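Local coordinates for chitin oligosaccahride binding protein NagB1 (Paenibacillus sp. FPU-7, PDB 7EHP) that binds short chitin oligosaccharides, N,N'-diacetylchitobiose and N,N',N''-triacetylchitotriose, and as a bacterial extracellular solute-binding protein probably hands them to a membrane transporter, at residues D164-N169 with Q223-Q228; P157-S162 with Y215-S220; G219-K224 with E371-R376; A246-V251 with S320-A325. All coordinates share one frame; numbering follows the deposited sequence.

Contact 1 of 4, residues D164-N169 with Q223-Q228. With NAG (2-acetamido-2-deoxy-beta-D-glucopyranose), chain C.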
loop_
_atom_site.group_PDB
_atom_site.type_symbol
_atom_site.label_atom_id
_atom_site.label_comp_id
_atom_site.label_asym_id
_atom_site.label_seq_id
_atom_site.Cartn_x
_atom_site.Cartn_y
_atom_site.Cartn_z
ATOM N N ASP A 164 6.609 3.312 12.256
ATOM C CA ASP A 164 6.422 2.133 11.421
ATOM C C ASP A 164 7.264 2.299 10.156
ATOM O O ASP A 164 7.025 3.207 9.354
ATOM C CB ASP A 164 4.941 1.930 11.092
ATOM C CG ASP A 164 4.068 1.935 12.344
ATOM O OD1 ASP A 164 4.472 1.304 13.346
ATOM O OD2 ASP A 164 2.986 2.558 12.336
ATOM N N GLY A 165 8.256 1.432 9.980
ATOM C CA GLY A 165 9.284 1.719 8.998
ATOM C C GLY A 165 8.775 1.769 7.571
ATOM O O GLY A 165 9.280 2.546 6.759
ATOM N N TRP A 166 7.774 0.948 7.243
ATOM C CA TRP A 166 7.296 0.877 5.867
ATOM C C TRP A 166 6.725 2.210 5.406
ATOM O O TRP A 166 6.717 2.497 4.204
ATOM C CB TRP A 166 6.243 -0.244 5.730
ATOM C CG TRP A 166 4.939 0.086 6.384
ATOM C CD1 TRP A 166 4.576 -0.158 7.696
ATOM C CD2 TRP A 166 3.823 0.740 5.775
ATOM N NE1 TRP A 166 3.303 0.315 7.925
ATOM C CE2 TRP A 166 2.819 0.866 6.761
ATOM C CE3 TRP A 166 3.566 1.217 4.486
ATOM C CZ2 TRP A 166 1.579 1.455 6.491
ATOM C CZ3 TRP A 166 2.330 1.800 4.218
ATOM C CH2 TRP A 166 1.358 1.920 5.215
ATOM N N VAL A 167 6.246 3.038 6.342
ATOM C CA VAL A 167 5.643 4.321 5.976
ATOM C C VAL A 167 6.668 5.221 5.296
ATOM O O VAL A 167 6.352 5.939 4.338
ATOM C CB VAL A 167 5.043 5.004 7.221
ATOM C CG1 VAL A 167 4.439 6.333 6.857
ATOM C CG2 VAL A 167 3.999 4.096 7.882
ATOM N N ALA A 168 7.906 5.211 5.794
ATOM C CA ALA A 168 8.942 6.081 5.243
ATOM C C ALA A 168 9.288 5.697 3.806
ATOM O O ALA A 168 9.719 6.547 3.018
ATOM C CB ALA A 168 10.187 6.021 6.131
ATOM N N ASN A 169 9.069 4.437 3.442
ATOM C CA ASN A 169 9.431 3.958 2.119
ATOM C C ASN A 169 8.417 4.329 1.046
ATOM O O ASN A 169 8.714 4.152 -0.142
ATOM C CB ASN A 169 9.633 2.437 2.164
ATOM C CG ASN A 169 10.899 2.072 2.879
ATOM O OD1 ASN A 169 11.758 2.936 3.088
ATOM N ND2 ASN A 169 11.027 0.822 3.282
ATOM N N GLN A 223 6.335 8.681 15.919
ATOM C CA GLN A 223 4.905 8.635 15.640
ATOM C C GLN A 223 4.542 7.421 14.800
ATOM O O GLN A 223 5.151 7.177 13.753
ATOM C CB GLN A 223 4.461 9.912 14.932
ATOM C CG GLN A 223 4.583 11.139 15.803
ATOM C CD GLN A 223 4.897 12.365 14.992
ATOM O OE1 GLN A 223 4.326 12.574 13.911
ATOM N NE2 GLN A 223 5.855 13.157 15.469
ATOM N N LYS A 224 3.522 6.692 15.249
ATOM C CA LYS A 224 2.934 5.589 14.498
ATOM C C LYS A 224 2.242 6.109 13.236
ATOM O O LYS A 224 1.855 7.276 13.147
ATOM C CB LYS A 224 1.918 4.826 15.367
ATOM C CG LYS A 224 0.791 5.704 15.990
ATOM C CD LYS A 224 -0.085 4.949 17.046
ATOM C CE LYS A 224 -0.786 5.896 18.060
ATOM N NZ LYS A 224 0.037 6.240 19.282
ATOM N N TYR A 225 2.063 5.206 12.267
ATOM C CA TYR A 225 1.462 5.532 10.975
ATOM C C TYR A 225 0.236 6.443 11.070
ATOM O O TYR A 225 0.161 7.469 10.384
ATOM C CB TYR A 225 1.102 4.229 10.262
ATOM C CG TYR A 225 0.386 4.389 8.928
ATOM C CD1 TYR A 225 0.782 5.355 8.001
ATOM C CD2 TYR A 225 -0.663 3.542 8.585
ATOM C CE1 TYR A 225 0.136 5.478 6.758
ATOM C CE2 TYR A 225 -1.318 3.648 7.355
ATOM C CZ TYR A 225 -0.918 4.606 6.449
ATOM O OH TYR A 225 -1.573 4.697 5.238
ATOM N N ALA A 226 -0.738 6.087 11.917
ATOM C CA ALA A 226 -1.981 6.857 11.995
ATOM C C ALA A 226 -1.762 8.329 12.322
ATOM O O ALA A 226 -2.621 9.160 12.000
ATOM C CB ALA A 226 -2.916 6.262 13.051
ATOM N N GLU A 227 -0.655 8.673 12.975
ATOM C CA GLU A 227 -0.444 10.052 13.404
ATOM C C GLU A 227 -0.237 11.000 12.223
ATOM O O GLU A 227 -0.628 12.172 12.295
ATOM C CB GLU A 227 0.742 10.103 14.375
ATOM C CG GLU A 227 0.395 9.373 15.673
ATOM C CD GLU A 227 1.401 9.564 16.786
ATOM O OE1 GLU A 227 1.493 10.687 17.325
ATOM O OE2 GLU A 227 2.074 8.571 17.144
ATOM N N GLN A 228 0.346 10.521 11.121
ATOM C CA GLN A 228 0.421 11.387 9.947
ATOM C C GLN A 228 -0.965 11.676 9.387
ATOM O O GLN A 228 -1.228 12.787 8.904
ATOM C CB GLN A 228 1.347 10.772 8.900
ATOM C CG GLN A 228 0.767 9.706 7.989
ATOM C CD GLN A 228 1.658 9.491 6.771
ATOM O OE1 GLN A 228 2.881 9.631 6.860
ATOM N NE2 GLN A 228 1.052 9.148 5.631
HETATM C C1 NAG C . 0.449 -1.302 2.307
HETATM C C2 NAG C . 1.725 -2.041 2.697
HETATM C C3 NAG C . 2.893 -1.549 1.856
HETATM C C4 NAG C . 2.562 -1.692 0.379
HETATM C C5 NAG C . 1.251 -0.977 0.060
HETATM C C6 NAG C . 0.803 -1.157 -1.374
HETATM C C7 NAG C . 2.159 -2.986 4.923
HETATM C C8 NAG C . 2.469 -2.689 6.347
HETATM N N2 NAG C . 2.014 -1.922 4.119
HETATM O O3 NAG C . 4.046 -2.316 2.166
HETATM O O4 NAG C . 3.593 -1.127 -0.420
HETATM O O5 NAG C . 0.196 -1.473 0.896
HETATM O O6 NAG C . 0.751 -2.527 -1.750
HETATM O O7 NAG C . 2.051 -4.144 4.506
HETATM O O HOH W 1 4.666 5.516 11.084
#
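The carboxylate of D164 reaches across to the start of helix 225-233, where OD2 accepts a hydrogen bond of 2.8 Å from the backbone N of Y225. The bond is nearly straight, 167° at the hydrogen. The N-H comes from above the carboxylate plane, and the other oxygen, OD1, forms a salt bridge with K45. A water links the D164 N to the Q223 O beside this bond. Y225 CG is anti to the backbone N (chi1 176°), on the side of helix 165-180, and the ring beyond it meets W166 and V167. There the edge of W166 points at one face of the tyrosine in a T-shaped stack, CZ2 standing 3.7 Å from Y225 CD2 and the planes 64° apart. V167 CG2 comes within 3.5 Å of Y225 CD1, and the Y225 hydroxyl is hydrogen-bonded to D242 and W245. One face of the W166 indole carries the sugar: the acetamido group of N-acetylglucosamine lies over it, with its methyl C8 3.5 Å from NE1 and N2 also 3.5 Å from CE3. An alanine in place of W166 would probably deprive the acetamido group of its aromatic platform and open a gap beside the Y225 ring. Y225, itself tied by its backbone N and its hydroxyl, probably acts as a second-shell residue that steadies the indole, consistent with a pocket for N-acetylated sugars.

Contact 2 of 4, residues P157-S162 with Y215-S220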
loop_
_atom_site.group_PDB
_atom_site.type_symbol
_atom_site.label_atom_id
_atom_site.label_comp_id
_atom_site.label_asym_id
_atom_site.label_seq_id
_atom_site.Cartn_x
_atom_site.Cartn_y
_atom_site.Cartn_z
ATOM N N PRO A 157 4.736 20.925 5.979
ATOM C CA PRO A 157 4.547 20.657 4.546
ATOM C C PRO A 157 3.999 19.252 4.282
ATOM O O PRO A 157 2.945 19.108 3.655
ATOM C CB PRO A 157 5.954 20.841 3.976
ATOM C CG PRO A 157 6.547 21.888 4.913
ATOM C CD PRO A 157 6.110 21.368 6.263
ATOM N N PHE A 158 4.694 18.217 4.751
ATOM C CA PHE A 158 4.271 16.831 4.563
ATOM C C PHE A 158 4.037 16.217 5.936
ATOM O O PHE A 158 5.002 15.959 6.667
ATOM C CB PHE A 158 5.322 16.000 3.807
ATOM C CG PHE A 158 5.361 16.228 2.326
ATOM C CD1 PHE A 158 4.430 15.638 1.496
ATOM C CD2 PHE A 158 6.383 16.984 1.754
ATOM C CE1 PHE A 158 4.469 15.848 0.123
ATOM C CE2 PHE A 158 6.447 17.182 0.378
ATOM C CZ PHE A 158 5.489 16.614 -0.438
ATOM N N ALA A 159 2.770 15.978 6.288
ATOM C CA ALA A 159 2.473 15.123 7.434
ATOM C C ALA A 159 3.175 13.786 7.240
ATOM O O ALA A 159 3.127 13.207 6.148
ATOM C CB ALA A 159 0.958 14.911 7.570
ATOM N N PHE A 160 3.825 13.292 8.298
ATOM C CA PHE A 160 4.781 12.197 8.121
ATOM C C PHE A 160 5.070 11.527 9.463
ATOM O O PHE A 160 5.392 12.193 10.445
ATOM C CB PHE A 160 6.077 12.736 7.457
ATOM C CG PHE A 160 7.138 11.695 7.227
ATOM C CD1 PHE A 160 6.907 10.619 6.382
ATOM C CD2 PHE A 160 8.386 11.815 7.816
ATOM C CE1 PHE A 160 7.885 9.662 6.154
ATOM C CE2 PHE A 160 9.374 10.859 7.595
ATOM C CZ PHE A 160 9.118 9.775 6.758
ATOM N N ALA A 161 4.935 10.209 9.505
ATOM C CA ALA A 161 5.204 9.453 10.720
ATOM C C ALA A 161 5.999 8.218 10.333
ATOM O O ALA A 161 5.606 7.510 9.408
ATOM C CB ALA A 161 3.889 9.078 11.411
ATOM N N SER A 162 7.120 7.958 11.020
ATOM C CA SER A 162 8.045 6.914 10.586
ATOM C C SER A 162 8.424 5.908 11.675
ATOM O O SER A 162 9.365 5.136 11.475
ATOM C CB SER A 162 9.324 7.533 10.016
ATOM O OG SER A 162 9.974 8.300 11.020
ATOM N N TYR A 215 10.688 19.662 5.576
ATOM C CA TYR A 215 9.463 19.559 4.790
ATOM C C TYR A 215 8.734 18.248 5.072
ATOM O O TYR A 215 7.500 18.206 5.085
ATOM C CB TYR A 215 9.789 19.681 3.305
ATOM C CG TYR A 215 10.298 21.050 2.904
ATOM C CD1 TYR A 215 10.247 22.112 3.788
ATOM C CD2 TYR A 215 10.801 21.279 1.627
ATOM C CE1 TYR A 215 10.692 23.365 3.429
ATOM C CE2 TYR A 215 11.243 22.534 1.257
ATOM C CZ TYR A 215 11.183 23.574 2.167
ATOM O OH TYR A 215 11.624 24.825 1.811
ATOM N N LEU A 216 9.480 17.170 5.270
ATOM C CA LEU A 216 8.940 15.996 5.929
ATOM C C LEU A 216 8.882 16.286 7.421
ATOM O O LEU A 216 9.860 16.770 7.996
ATOM C CB LEU A 216 9.819 14.784 5.648
ATOM C CG LEU A 216 9.570 14.159 4.279
ATOM C CD1 LEU A 216 10.709 13.221 3.880
ATOM C CD2 LEU A 216 8.231 13.401 4.295
ATOM N N GLN A 217 7.736 16.011 8.035
ATOM C CA GLN A 217 7.475 16.396 9.419
ATOM C C GLN A 217 8.595 15.992 10.372
ATOM O O GLN A 217 8.954 14.815 10.472
ATOM C CB GLN A 217 6.163 15.772 9.868
ATOM C CG GLN A 217 5.865 15.969 11.330
ATOM C CD GLN A 217 4.390 15.901 11.598
ATOM O OE1 GLN A 217 3.652 15.215 10.888
ATOM N NE2 GLN A 217 3.940 16.607 12.623
ATOM N N GLU A 218 9.126 16.972 11.094
ATOM C CA GLU A 218 10.207 16.710 12.034
ATOM C C GLU A 218 9.701 15.955 13.258
ATOM O O GLU A 218 8.545 16.087 13.663
ATOM C CB GLU A 218 10.851 18.020 12.475
ATOM C CG GLU A 218 11.576 18.739 11.364
ATOM C CD GLU A 218 12.010 20.119 11.800
ATOM O OE1 GLU A 218 11.324 21.105 11.438
ATOM O OE2 GLU A 218 13.016 20.196 12.536
ATOM N N GLY A 219 10.594 15.167 13.857
ATOM C CA GLY A 219 10.227 14.329 14.988
ATOM C C GLY A 219 9.435 13.088 14.629
ATOM O O GLY A 219 8.792 12.504 15.507
ATOM N N SER A 220 9.468 12.661 13.361
ATOM C CA SER A 220 8.538 11.643 12.870
ATOM C C SER A 220 8.843 10.245 13.389
ATOM O O SER A 220 7.944 9.393 13.384
ATOM C CB SER A 220 8.535 11.628 11.341
ATOM O OG SER A 220 9.738 11.075 10.822
#
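F160 leaves strand 156-159 pointing at the loop 215-220, and its side chain meets that loop from root to rim. CB packs against Q217, 3.9 Å from the Q217 CB. CG is anti to the backbone N (chi1 180°), and beyond it L216 CD2 lies over one face of the ring, 3.8 Å from the centroid and 21° off the normal, in a CH-pi contact. Farther out, CD2 and CE2 reach S220, with F160 CE2 3.3 Å from S220 OG. Before F160 in the chain, F158 and L216 form a single beta bridge, F158 N to Y215 O and Q217 N to F158 O. The Q217 side chain adds an in-plane lone pair of OE1 to the F160 N (3.2 Å). At S220, which closes the type II turn from Q217, S162 N bonds to S220 O at 2.9 Å. S162 OG and S220 OG are hydrogen-bonded at 2.8 Å, either able to donate. M171 and A168 of helix 165-180 also touch this apolar cluster. The loop is therefore fastened to the end of the strand by bonds at both ends and in the middle, where the Q217 side-chain carbonyl takes the F160 N-H, beyond the single bridge.

Contact 3 of 4, residues G219-K224 with E371-R376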
loop_
_atom_site.group_PDB
_atom_site.type_symbol
_atom_site.label_atom_id
_atom_site.label_comp_id
_atom_site.label_asym_id
_atom_site.label_seq_id
_atom_site.Cartn_x
_atom_site.Cartn_y
_atom_site.Cartn_z
ATOM N N GLY A 219 10.594 15.167 13.857
ATOM C CA GLY A 219 10.227 14.329 14.988
ATOM C C GLY A 219 9.435 13.088 14.629
ATOM O O GLY A 219 8.792 12.504 15.507
ATOM N N SER A 220 9.468 12.661 13.361
ATOM C CA SER A 220 8.538 11.643 12.870
ATOM C C SER A 220 8.843 10.245 13.389
ATOM O O SER A 220 7.944 9.393 13.384
ATOM C CB SER A 220 8.535 11.628 11.341
ATOM O OG SER A 220 9.738 11.075 10.822
ATOM N N LEU A 221 10.084 9.991 13.823
ATOM C CA LEU A 221 10.468 8.683 14.335
ATOM C C LEU A 221 9.649 8.274 15.548
ATOM O O LEU A 221 9.540 7.078 15.832
ATOM C CB LEU A 221 11.952 8.672 14.702
ATOM C CG LEU A 221 12.977 8.605 13.570
ATOM C CD1 LEU A 221 14.388 8.779 14.109
ATOM C CD2 LEU A 221 12.848 7.297 12.813
ATOM N N GLY A 222 9.075 9.225 16.271
ATOM C CA GLY A 222 8.282 8.825 17.411
ATOM C C GLY A 222 6.827 8.505 17.141
ATOM O O GLY A 222 6.129 8.077 18.062
ATOM N N GLN A 223 6.335 8.681 15.919
ATOM C CA GLN A 223 4.905 8.635 15.640
ATOM C C GLN A 223 4.542 7.421 14.800
ATOM O O GLN A 223 5.151 7.177 13.753
ATOM C CB GLN A 223 4.461 9.912 14.932
ATOM C CG GLN A 223 4.583 11.139 15.803
ATOM C CD GLN A 223 4.897 12.365 14.992
ATOM O OE1 GLN A 223 4.326 12.574 13.911
ATOM N NE2 GLN A 223 5.855 13.157 15.469
ATOM N N LYS A 224 3.522 6.692 15.249
ATOM C CA LYS A 224 2.934 5.589 14.498
ATOM C C LYS A 224 2.242 6.109 13.236
ATOM O O LYS A 224 1.855 7.276 13.147
ATOM C CB LYS A 224 1.918 4.826 15.367
ATOM C CG LYS A 224 0.791 5.704 15.990
ATOM C CD LYS A 224 -0.085 4.949 17.046
ATOM C CE LYS A 224 -0.786 5.896 18.060
ATOM N NZ LYS A 224 0.037 6.240 19.282
ATOM N N GLU A 371 17.370 5.201 10.383
ATOM C CA GLU A 371 18.673 5.780 10.706
ATOM C C GLU A 371 18.915 7.069 9.932
ATOM O O GLU A 371 19.430 8.050 10.489
ATOM C CB GLU A 371 19.786 4.770 10.414
ATOM C CG GLU A 371 19.720 3.510 11.286
ATOM C CD GLU A 371 19.705 3.828 12.766
ATOM O OE1 GLU A 371 20.775 4.215 13.287
ATOM O OE2 GLU A 371 18.632 3.712 13.409
ATOM N N LEU A 372 18.539 7.101 8.646
ATOM C CA LEU A 372 18.715 8.335 7.881
ATOM C C LEU A 372 17.838 9.450 8.433
ATOM O O LEU A 372 18.278 10.596 8.551
ATOM C CB LEU A 372 18.397 8.112 6.404
ATOM C CG LEU A 372 18.538 9.361 5.515
ATOM C CD1 LEU A 372 19.991 9.741 5.278
ATOM C CD2 LEU A 372 17.802 9.175 4.177
ATOM N N ILE A 373 16.592 9.129 8.779
ATOM C CA ILE A 373 15.696 10.128 9.347
ATOM C C ILE A 373 16.228 10.612 10.691
ATOM O O ILE A 373 16.124 11.797 11.022
ATOM C CB ILE A 373 14.271 9.552 9.466
ATOM C CG1 ILE A 373 13.670 9.319 8.076
ATOM C CG2 ILE A 373 13.391 10.488 10.294
ATOM C CD1 ILE A 373 12.404 8.399 8.063
ATOM N N GLY A 374 16.819 9.706 11.484
ATOM C CA GLY A 374 17.439 10.074 12.740
ATOM C C GLY A 374 18.823 10.686 12.617
ATOM O O GLY A 374 19.503 10.867 13.626
ATOM N N GLY A 375 19.271 10.996 11.406
ATOM C CA GLY A 375 20.598 11.551 11.200
ATOM C C GLY A 375 21.751 10.627 11.519
ATOM O O GLY A 375 22.902 11.078 11.502
ATOM N N ARG A 376 21.495 9.337 11.769
ATOM C CA ARG A 376 22.546 8.417 12.186
ATOM C C ARG A 376 23.187 7.664 11.025
ATOM O O ARG A 376 24.096 6.861 11.251
ATOM C CB ARG A 376 21.989 7.441 13.217
ATOM C CG ARG A 376 21.486 8.149 14.489
ATOM C CD ARG A 376 21.088 7.135 15.554
ATOM N NE ARG A 376 19.801 6.546 15.228
ATOM C CZ ARG A 376 18.631 7.163 15.398
ATOM N NH1 ARG A 376 18.586 8.387 15.916
ATOM N NH2 ARG A 376 17.499 6.551 15.061
#
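L221, on the short 3-10 turn 220-222, packs against the C-terminal end of helix 359-373, and the packed part of the contact lies against I373 and G374. There L221 CG lies 3.8 Å from I373 CG2, the two side chains crossing at a slant. I373 CG2 also lies 3.7 Å from S220 OG; that hydroxyl has its polar partner in S162. I373 CG2 stands anti to the backbone N of its own residue, which brings it to this meeting point, while Y207 and L211 of helix 198-213 also pack on the isoleucine. The L221 CD1 methyl also meets the backbone of G374, 3.6 Å from its CA. A CB on G374 would come too near both this methyl and the R376 guanidinium, so glycine fits the place. Toward solvent the contact thins out: L221 CD1 has R376 NH2 at 3.9 Å, and no hydrogen bond joins the two segments. The arginine is held instead by its own segment, NE to E371 OE1 at 3.2 Å in a salt bridge, with a weak, longer bond from NH2 to OE2. G375, at positive phi, is the C-prime residue of a Schellman motif, in which R376 N bonds to E371 O and G375 N to L372 O. An alanine at L221 would probably leave the I373 methyl and the G374 backbone without their apolar cover from this turn. The chemistry is thus divided: van der Waals packing joins the loop to the helix end, while the backbone bonds that end the helix and the E371-R376 salt bridge are made within 371-376.

Contact 4 of 4, residues A246-V251 with S320-A325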
loop_
_atom_site.group_PDB
_atom_site.type_symbol
_atom_site.label_atom_id
_atom_site.label_comp_id
_atom_site.label_asym_id
_atom_site.label_seq_id
_atom_site.Cartn_x
_atom_site.Cartn_y
_atom_site.Cartn_z
ATOM N N ALA A 246 -5.948 5.259 2.569
ATOM C CA ALA A 246 -5.941 6.170 3.707
ATOM C C ALA A 246 -7.218 6.974 3.811
ATOM O O ALA A 246 -7.532 7.477 4.894
ATOM C CB ALA A 246 -4.751 7.137 3.613
ATOM N N SER A 247 -7.942 7.139 2.708
ATOM C CA SER A 247 -9.203 7.859 2.769
ATOM C C SER A 247 -10.203 7.182 3.705
ATOM O O SER A 247 -11.120 7.848 4.193
ATOM C CB SER A 247 -9.782 7.993 1.364
ATOM O OG SER A 247 -10.202 6.721 0.900
ATOM N N ALA A 248 -10.037 5.881 3.988
ATOM C CA ALA A 248 -10.878 5.222 4.978
ATOM C C ALA A 248 -10.765 5.866 6.353
ATOM O O ALA A 248 -11.616 5.599 7.220
ATOM C CB ALA A 248 -10.527 3.732 5.063
ATOM N N ALA A 249 -9.751 6.719 6.562
ATOM C CA ALA A 249 -9.495 7.365 7.843
ATOM C C ALA A 249 -9.480 8.888 7.754
ATOM O O ALA A 249 -9.006 9.546 8.688
ATOM C CB ALA A 249 -8.172 6.865 8.427
ATOM N N LEU A 250 -10.010 9.473 6.681
ATOM C CA LEU A 250 -9.715 10.868 6.380
ATOM C C LEU A 250 -10.915 11.801 6.409
ATOM O O LEU A 250 -10.809 12.895 6.976
ATOM C CB LEU A 250 -9.039 10.974 5.006
ATOM C CG LEU A 250 -7.542 10.703 5.006
ATOM C CD1 LEU A 250 -6.998 11.028 3.641
ATOM C CD2 LEU A 250 -6.816 11.486 6.072
ATOM N N VAL A 251 -12.044 11.440 5.790
ATOM C CA VAL A 251 -12.944 12.482 5.289
ATOM C C VAL A 251 -14.419 12.289 5.671
ATOM O O VAL A 251 -15.315 12.341 4.816
ATOM C CB VAL A 251 -12.746 12.598 3.757
ATOM C CG1 VAL A 251 -13.058 11.276 3.025
ATOM C CG2 VAL A 251 -13.498 13.763 3.186
ATOM N N SER A 320 -15.746 3.995 2.199
ATOM C CA SER A 320 -14.407 4.177 2.706
ATOM C C SER A 320 -13.413 4.630 1.649
ATOM O O SER A 320 -12.250 4.832 1.988
ATOM C CB SER A 320 -13.922 2.873 3.361
ATOM O OG SER A 320 -14.593 2.600 4.585
ATOM N N GLY A 321 -13.829 4.792 0.394
ATOM C CA GLY A 321 -12.964 5.310 -0.647
ATOM C C GLY A 321 -12.028 4.302 -1.271
ATOM O O GLY A 321 -11.170 4.686 -2.080
ATOM N N ILE A 322 -12.158 3.023 -0.930
ATOM C CA ILE A 322 -11.233 2.031 -1.462
ATOM C C ILE A 322 -11.550 1.746 -2.922
ATOM O O ILE A 322 -12.665 1.334 -3.265
ATOM C CB ILE A 322 -11.227 0.756 -0.603
ATOM C CG1 ILE A 322 -10.578 1.060 0.755
ATOM C CG2 ILE A 322 -10.462 -0.347 -1.277
ATOM C CD1 ILE A 322 -11.462 1.517 1.750
ATOM N N LEU A 323 -10.550 1.929 -3.778
ATOM C CA LEU A 323 -10.733 1.794 -5.214
ATOM C C LEU A 323 -10.878 0.322 -5.611
ATOM O O LEU A 323 -10.149 -0.544 -5.107
ATOM C CB LEU A 323 -9.555 2.438 -5.948
ATOM C CG LEU A 323 -9.330 3.895 -5.525
ATOM C CD1 LEU A 323 -8.063 4.462 -6.160
ATOM C CD2 LEU A 323 -10.536 4.771 -5.855
ATOM N N PRO A 324 -11.788 0.011 -6.534
ATOM C CA PRO A 324 -12.110 -1.388 -6.808
ATOM C C PRO A 324 -10.969 -2.106 -7.500
ATOM O O PRO A 324 -10.273 -1.540 -8.348
ATOM C CB PRO A 324 -13.331 -1.289 -7.730
ATOM C CG PRO A 324 -13.162 0.027 -8.411
ATOM C CD PRO A 324 -12.643 0.926 -7.311
ATOM N N ALA A 325 -10.801 -3.374 -7.150
ATOM C CA ALA A 325 -9.906 -4.240 -7.894
ATOM C C ALA A 325 -10.599 -4.947 -9.056
ATOM O O ALA A 325 -9.902 -5.469 -9.935
ATOM C CB ALA A 325 -9.267 -5.280 -6.965
HETATM O O HOH W 2 -13.756 4.080 6.609
#
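S247 and A248 face the end of helix 310-320 with their side chains turned differently. The S247 CB points at the other segment, and OG, lying between the backbone N and the carbonyl carbon (chi1 69°), comes 3.0 Å from the S320 O. This hydroxyl also has the S244 O within reach, so its one proton may go to either carbonyl. Beside it, the A248 CB points to the flank of the other segment and lies 3.9 Å from S320 CB. I322 comes to the same alanine from farther along the chain, its CD1 4.1 Å from A248 CB. The S320 hydroxyl is turned to a water, 2.6 Å from OG, which in turn donates to the A248 O at 2.7 Å. In the solute-binding protein fold this joins the short 3-10 segment 246-248, which follows strand 237-243, to the turn that takes the chain from helix 310-320 into strand 323-324. G321 makes that turn with positive phi, and it lies close to the serine, its CA 3.5 Å from S247 OG. A CB on G321 would collide with that oxygen, a second reason, besides the backbone angles, for a glycine there. S320 and I322 also touch R17 of helix 15-31. I322 packs on A116 of strand 109-125 as well, and the I322 side chain is about 5 Å from a bound N-acetylglucosamine.

Overall arrangement
Contacts 1, 2 and 3 form one continuous region, with centres 9 to 10 Å apart. Contact 4 does not touch them; its centre is about 18 Å from that of contact 1, the nearest atoms about 4 Å apart. A161 ties the first two together, its O 3.0 Å from V167 CG1 and its CB against the Q223 and K224 carbonyls. Contacts 2 and 3 share G219 and S220, and contact 3 also meets contact 1 where I373 CD1 touches A168 CB at 3.8 Å. The bound glycan is approached from two places: W166 of contact 1 packs on one N-acetylglucosamine, and the I322 side chain of contact 4 is about 5 Å from a bound N-acetylglucosamine.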